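Long-range contact in benzoylformate Decarboxylase (Polynucleobacter necessarius, PDB 4K9Q), which probably decarboxylates benzoylformate to benzaldehyde, using thiamine diphosphate and a magnesium ion as cofactors: residues A[44-56]-A[67-81]. Sequence-based numbering, arbitrary orientation.
Sequences ALQEASVVAIADG and VNIHTGAGLGNAMGC. With TPP (thiamine diphosphate), chain D.
The carboxylate of E47 is met from above its plane by the N77 amide: N77 ND2 donates to OE1 of E47 at 3.0 Å, nearly straight at 162°, with the acceptor in the amide plane. One face of that amide is covered by Q46, whose amide lies only 17° from parallel and puts NE2 3.6 Å from N77 CG. The H70 ring carries T71 CG2 over one face and C7' of thiamine diphosphate over the other, its ND1 hydrogen-bonded to E28 OE1. With CG anti to its carbonyl carbon (chi1 -63°) and a bend at chi2, E47 lays CB and CG against the G74 carbonyl oxygen and sends OE2 to within 2.7 Å of N1' of the cofactor pyrimidine. Bare G74 lets E47 CD approach its CA. Q46 N-caps helix 47-61, its OE1 taking A48 N at 2.8 Å, while a water joins its NE2 to N77 O. Beyond this polar end the interface is apolar: V50 CG1 rests 3.8 Å from I69 CG2, V51 CG2 sits 3.6 Å from A78 CB, and A54 CB presses tightly on V67 CG2 at 3.5 Å. C81 sets SG against A48 CB and A52 CB, 4.0 Å from each, and its CB beside V51 CG1. Strand 66-69 and helices 71-77 and 79-88 of the N-terminal thiamine-diphosphate-binding domain thus pack on helix 47-61, while groups of the second subunit hydrogen-bond the same cofactor. Shortening E47 to an alanine is likely to leave N77 ND2 without its acceptor and N1' without its neighbour, with a gap beside G74. The short OE2 to N1' approach is consistent with E47 being the family's glutamate that acts through N1' to promote the imino tautomer; together with the N77 bond to OE1 it probably limits carboxylate rotation.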
loop_
_atom_site.group_PDB
_atom_site.type_symbol
_atom_site.label_atom_id
_atom_site.label_comp_id
_atom_site.label_asym_id
_atom_site.label_seq_id
_atom_site.Cartn_x
_atom_site.Cartn_y
_atom_site.Cartn_z
ATOM N N ALA A 44 -20.757 21.085 6.170
ATOM C CA ALA A 44 -20.837 21.241 4.720
ATOM C C ALA A 44 -21.555 20.034 4.107
ATOM O O ALA A 44 -21.591 18.948 4.700
ATOM C CB ALA A 44 -19.453 21.433 4.115
ATOM N N LEU A 45 -22.140 20.241 2.933
ATOM C CA LEU A 45 -23.059 19.270 2.345
ATOM C C LEU A 45 -22.389 18.129 1.601
ATOM O O LEU A 45 -23.054 17.149 1.275
ATOM C CB LEU A 45 -24.021 19.964 1.373
ATOM C CG LEU A 45 -24.956 21.029 1.958
ATOM C CD1 LEU A 45 -25.681 21.709 0.808
ATOM C CD2 LEU A 45 -25.936 20.404 2.945
ATOM N N GLN A 46 -21.102 18.268 1.290
ATOM C CA GLN A 46 -20.375 17.214 0.581
ATOM C C GLN A 46 -18.914 17.276 1.025
ATOM O O GLN A 46 -18.418 18.350 1.376
ATOM C CB GLN A 46 -20.515 17.388 -0.938
ATOM C CG GLN A 46 -20.320 16.103 -1.744
ATOM C CD GLN A 46 -18.912 15.955 -2.301
ATOM O OE1 GLN A 46 -18.035 16.782 -2.035
ATOM N NE2 GLN A 46 -18.698 14.908 -3.093
ATOM N N GLU A 47 -18.233 16.130 1.038
ATOM C CA GLU A 47 -16.954 16.037 1.726
ATOM C C GLU A 47 -15.775 16.745 1.053
ATOM O O GLU A 47 -14.815 17.106 1.724
ATOM C CB GLU A 47 -16.628 14.575 2.050
ATOM C CG GLU A 47 -17.626 13.938 3.016
ATOM C CD GLU A 47 -18.871 13.362 2.341
ATOM O OE1 GLU A 47 -19.085 13.592 1.124
ATOM O OE2 GLU A 47 -19.645 12.677 3.052
ATOM N N ALA A 48 -15.832 16.958 -0.259
ATOM C CA ALA A 48 -14.801 17.771 -0.893
ATOM C C ALA A 48 -14.844 19.172 -0.278
ATOM O O ALA A 48 -13.801 19.763 0.015
ATOM C CB ALA A 48 -15.000 17.831 -2.410
ATOM N N SER A 49 -16.053 19.703 -0.073
ATOM C CA SER A 49 -16.178 21.031 0.531
ATOM C C SER A 49 -15.713 21.016 1.988
ATOM O O SER A 49 -15.063 21.956 2.440
ATOM C CB SER A 49 -17.609 21.564 0.422
ATOM O OG SER A 49 -17.876 22.007 -0.906
ATOM N N VAL A 50 -16.045 19.954 2.718
ATOM C CA VAL A 50 -15.612 19.821 4.111
ATOM C C VAL A 50 -14.094 20.004 4.241
ATOM O O VAL A 50 -13.612 20.822 5.031
ATOM C CB VAL A 50 -15.995 18.449 4.683
ATOM C CG1 VAL A 50 -15.349 18.246 6.052
ATOM C CG2 VAL A 50 -17.531 18.312 4.773
ATOM N N VAL A 51 -13.346 19.254 3.441
ATOM C CA VAL A 51 -11.891 19.298 3.513
ATOM C C VAL A 51 -11.354 20.663 3.068
ATOM O O VAL A 51 -10.482 21.236 3.725
ATOM C CB VAL A 51 -11.268 18.159 2.698
ATOM C CG1 VAL A 51 -9.741 18.332 2.584
ATOM C CG2 VAL A 51 -11.595 16.825 3.366
ATOM N N ALA A 52 -11.880 21.197 1.971
ATOM C CA ALA A 52 -11.381 22.485 1.477
ATOM C C ALA A 52 -11.678 23.665 2.425
ATOM O O ALA A 52 -10.860 24.565 2.579
ATOM C CB ALA A 52 -11.901 22.763 0.060
ATOM N N ILE A 53 -12.853 23.661 3.044
ATOM C CA ILE A 53 -13.191 24.670 4.054
ATOM C C ILE A 53 -12.180 24.598 5.206
ATOM O O ILE A 53 -11.626 25.616 5.648
ATOM C CB ILE A 53 -14.624 24.456 4.568
ATOM C CG1 ILE A 53 -15.627 24.779 3.455
ATOM C CG2 ILE A 53 -14.906 25.331 5.793
ATOM C CD1 ILE A 53 -17.066 24.367 3.799
ATOM N N ALA A 54 -11.943 23.390 5.703
ATOM C CA ALA A 54 -10.962 23.195 6.764
ATOM C C ALA A 54 -9.562 23.664 6.343
ATOM O O ALA A 54 -8.836 24.268 7.127
ATOM C CB ALA A 54 -10.934 21.727 7.201
ATOM N N ASP A 55 -9.198 23.385 5.097
ATOM C CA ASP A 55 -7.900 23.769 4.542
ATOM C C ASP A 55 -7.780 25.298 4.573
ATOM O O ASP A 55 -6.836 25.847 5.146
ATOM C CB ASP A 55 -7.783 23.220 3.111
ATOM C CG ASP A 55 -6.371 23.290 2.552
ATOM O OD1 ASP A 55 -5.534 24.032 3.093
ATOM O OD2 ASP A 55 -6.105 22.602 1.536
ATOM N N GLY A 56 -8.758 25.994 3.999
ATOM C CA GLY A 56 -8.759 27.451 4.028
ATOM C C GLY A 56 -8.656 28.014 5.443
ATOM O O GLY A 56 -7.861 28.927 5.704
ATOM N N VAL A 67 -11.218 17.692 10.503
ATOM C CA VAL A 67 -12.230 17.279 9.547
ATOM C C VAL A 67 -12.874 16.016 10.128
ATOM O O VAL A 67 -12.180 15.121 10.594
ATOM C CB VAL A 67 -11.588 16.979 8.166
ATOM C CG1 VAL A 67 -12.533 16.167 7.278
ATOM C CG2 VAL A 67 -11.181 18.283 7.476
ATOM N N ASN A 68 -14.199 15.953 10.139
ATOM C CA ASN A 68 -14.893 14.760 10.622
ATOM C C ASN A 68 -15.863 14.312 9.539
ATOM O O ASN A 68 -16.848 15.001 9.255
ATOM C CB ASN A 68 -15.629 15.054 11.933
ATOM C CG ASN A 68 -16.226 13.805 12.571
ATOM O OD1 ASN A 68 -17.422 13.768 12.875
ATOM N ND2 ASN A 68 -15.397 12.786 12.792
ATOM N N ILE A 69 -15.566 13.175 8.916
ATOM C CA ILE A 69 -16.390 12.677 7.825
ATOM C C ILE A 69 -16.760 11.213 8.022
ATOM O O ILE A 69 -16.284 10.557 8.957
ATOM C CB ILE A 69 -15.727 12.928 6.458
ATOM C CG1 ILE A 69 -14.361 12.233 6.376
ATOM C CG2 ILE A 69 -15.594 14.435 6.199
ATOM C CD1 ILE A 69 -13.556 12.654 5.144
ATOM N N HIS A 70 -17.616 10.710 7.143
ATOM C CA HIS A 70 -18.313 9.460 7.405
ATOM C C HIS A 70 -17.647 8.269 6.734
ATOM O O HIS A 70 -17.882 8.003 5.562
ATOM C CB HIS A 70 -19.758 9.555 6.929
ATOM C CG HIS A 70 -20.548 8.299 7.143
ATOM N ND1 HIS A 70 -20.711 7.722 8.385
ATOM C CD2 HIS A 70 -21.227 7.518 6.271
ATOM C CE1 HIS A 70 -21.463 6.641 8.269
ATOM N NE2 HIS A 70 -21.797 6.502 6.997
ATOM N N THR A 71 -16.848 7.545 7.510
ATOM C CA THR A 71 -16.232 6.292 7.076
ATOM C C THR A 71 -15.617 6.360 5.658
ATOM O O THR A 71 -15.101 7.409 5.254
ATOM C CB THR A 71 -17.194 5.089 7.339
ATOM O OG1 THR A 71 -16.524 3.846 7.083
ATOM C CG2 THR A 71 -18.489 5.180 6.516
ATOM N N GLY A 72 -15.605 5.249 4.930
ATOM C CA GLY A 72 -14.947 5.206 3.630
ATOM C C GLY A 72 -15.681 6.021 2.582
ATOM O O GLY A 72 -15.068 6.559 1.656
ATOM N N ALA A 73 -17.002 6.109 2.720
ATOM C CA ALA A 73 -17.837 6.843 1.759
ATOM C C ALA A 73 -17.471 8.319 1.753
ATOM O O ALA A 73 -17.276 8.930 0.700
ATOM C CB ALA A 73 -19.317 6.685 2.100
ATOM N N GLY A 74 -17.396 8.888 2.948
ATOM C CA GLY A 74 -17.066 10.286 3.115
ATOM C C GLY A 74 -15.619 10.548 2.759
ATOM O O GLY A 74 -15.305 11.518 2.057
ATOM N N LEU A 75 -14.723 9.693 3.243
ATOM C CA LEU A 75 -13.312 9.857 2.901
ATOM C C LEU A 75 -13.116 9.809 1.386
ATOM O O LEU A 75 -12.365 10.606 0.833
ATOM C CB LEU A 75 -12.452 8.815 3.606
ATOM C CG LEU A 75 -10.961 8.893 3.281
ATOM C CD1 LEU A 75 -10.368 10.213 3.758
ATOM C CD2 LEU A 75 -10.252 7.711 3.925
ATOM N N GLY A 76 -13.808 8.893 0.716
ATOM C CA GLY A 76 -13.734 8.800 -0.735
ATOM C C GLY A 76 -14.113 10.098 -1.434
ATOM O O GLY A 76 -13.379 10.581 -2.296
ATOM N N ASN A 77 -15.258 10.668 -1.068
ATOM C CA ASN A 77 -15.691 11.931 -1.670
ATOM C C ASN A 77 -14.677 13.051 -1.454
ATOM O O ASN A 77 -14.634 14.027 -2.224
ATOM C CB ASN A 77 -17.052 12.360 -1.114
ATOM C CG ASN A 77 -18.207 11.593 -1.734
ATOM O OD1 ASN A 77 -18.024 10.851 -2.702
ATOM N ND2 ASN A 77 -19.404 11.776 -1.186
ATOM N N ALA A 78 -13.893 12.930 -0.383
ATOM C CA ALA A 78 -12.929 13.964 -0.015
ATOM C C ALA A 78 -11.531 13.835 -0.632
ATOM O O ALA A 78 -10.696 14.714 -0.420
ATOM C CB ALA A 78 -12.799 14.034 1.509
ATOM N N MET A 79 -11.251 12.755 -1.358
ATOM C CA MET A 79 -9.854 12.455 -1.704
ATOM C C MET A 79 -9.161 13.478 -2.618
ATOM O O MET A 79 -7.932 13.662 -2.536
ATOM C CB MET A 79 -9.693 11.029 -2.262
ATOM C CG MET A 79 -9.702 9.948 -1.203
ATOM S SD MET A 79 -8.414 10.149 0.047
ATOM C CE MET A 79 -6.933 10.337 -0.944
ATOM N N GLY A 80 -9.923 14.123 -3.501
ATOM C CA GLY A 80 -9.353 15.139 -4.375
ATOM C C GLY A 80 -8.897 16.351 -3.567
ATOM O O GLY A 80 -7.787 16.859 -3.732
ATOM N N CYS A 81 -9.748 16.821 -2.671
ATOM C CA CYS A 81 -9.352 17.934 -1.829
ATOM C C CYS A 81 -8.286 17.542 -0.796
ATOM O O CYS A 81 -7.512 18.381 -0.369
ATOM C CB CYS A 81 -10.571 18.606 -1.200
ATOM S SG CYS A 81 -11.413 19.642 -2.431
HETATM N "N1'" TPP D . -21.748 11.105 3.530
HETATM C "C2'" TPP D . -21.762 10.104 2.571
HETATM C CM2 TPP D . -20.967 10.251 1.308
HETATM N "N3'" TPP D . -22.493 8.948 2.766
HETATM C "C4'" TPP D . -23.222 8.786 3.918
HETATM N "N4'" TPP D . -23.912 7.663 4.107
HETATM C "C5'" TPP D . -23.243 9.803 4.873
HETATM C "C6'" TPP D . -22.490 10.963 4.692
HETATM C "C7'" TPP D . -24.041 9.625 6.139
HETATM N N3 TPP D . -25.491 9.681 6.019
HETATM C C2 TPP D . -26.324 8.573 6.003
HETATM S S1 TPP D . -27.891 8.927 5.895
HETATM C C5 TPP D . -27.571 10.511 5.875
HETATM C C4 TPP D . -26.218 10.827 5.959
HETATM C CM4 TPP D . -25.635 12.219 5.960
HETATM C C6 TPP D . -28.758 11.430 5.808
HETATM C C7 TPP D . -29.611 11.299 4.556
HETATM O O7 TPP D . -30.481 12.407 4.594
HETATM P PA TPP D . -31.629 12.615 3.487
HETATM O O1A TPP D . -31.066 12.282 2.136
HETATM O O2A TPP D . -32.144 14.018 3.533
HETATM O O3A TPP D . -32.701 11.463 3.813
HETATM P PB TPP D . -33.723 11.369 5.052
HETATM O O1B TPP D . -33.064 10.501 6.074
HETATM O O2B TPP D . -34.974 10.717 4.507
HETATM O O3B TPP D . -33.992 12.719 5.635
HETATM O O HOH W 1 -16.215 14.243 -4.557
HETATM O O HOH W 2 -19.070 12.509 5.624
HETATM O O HOH W 3 -8.187 20.756 0.966
#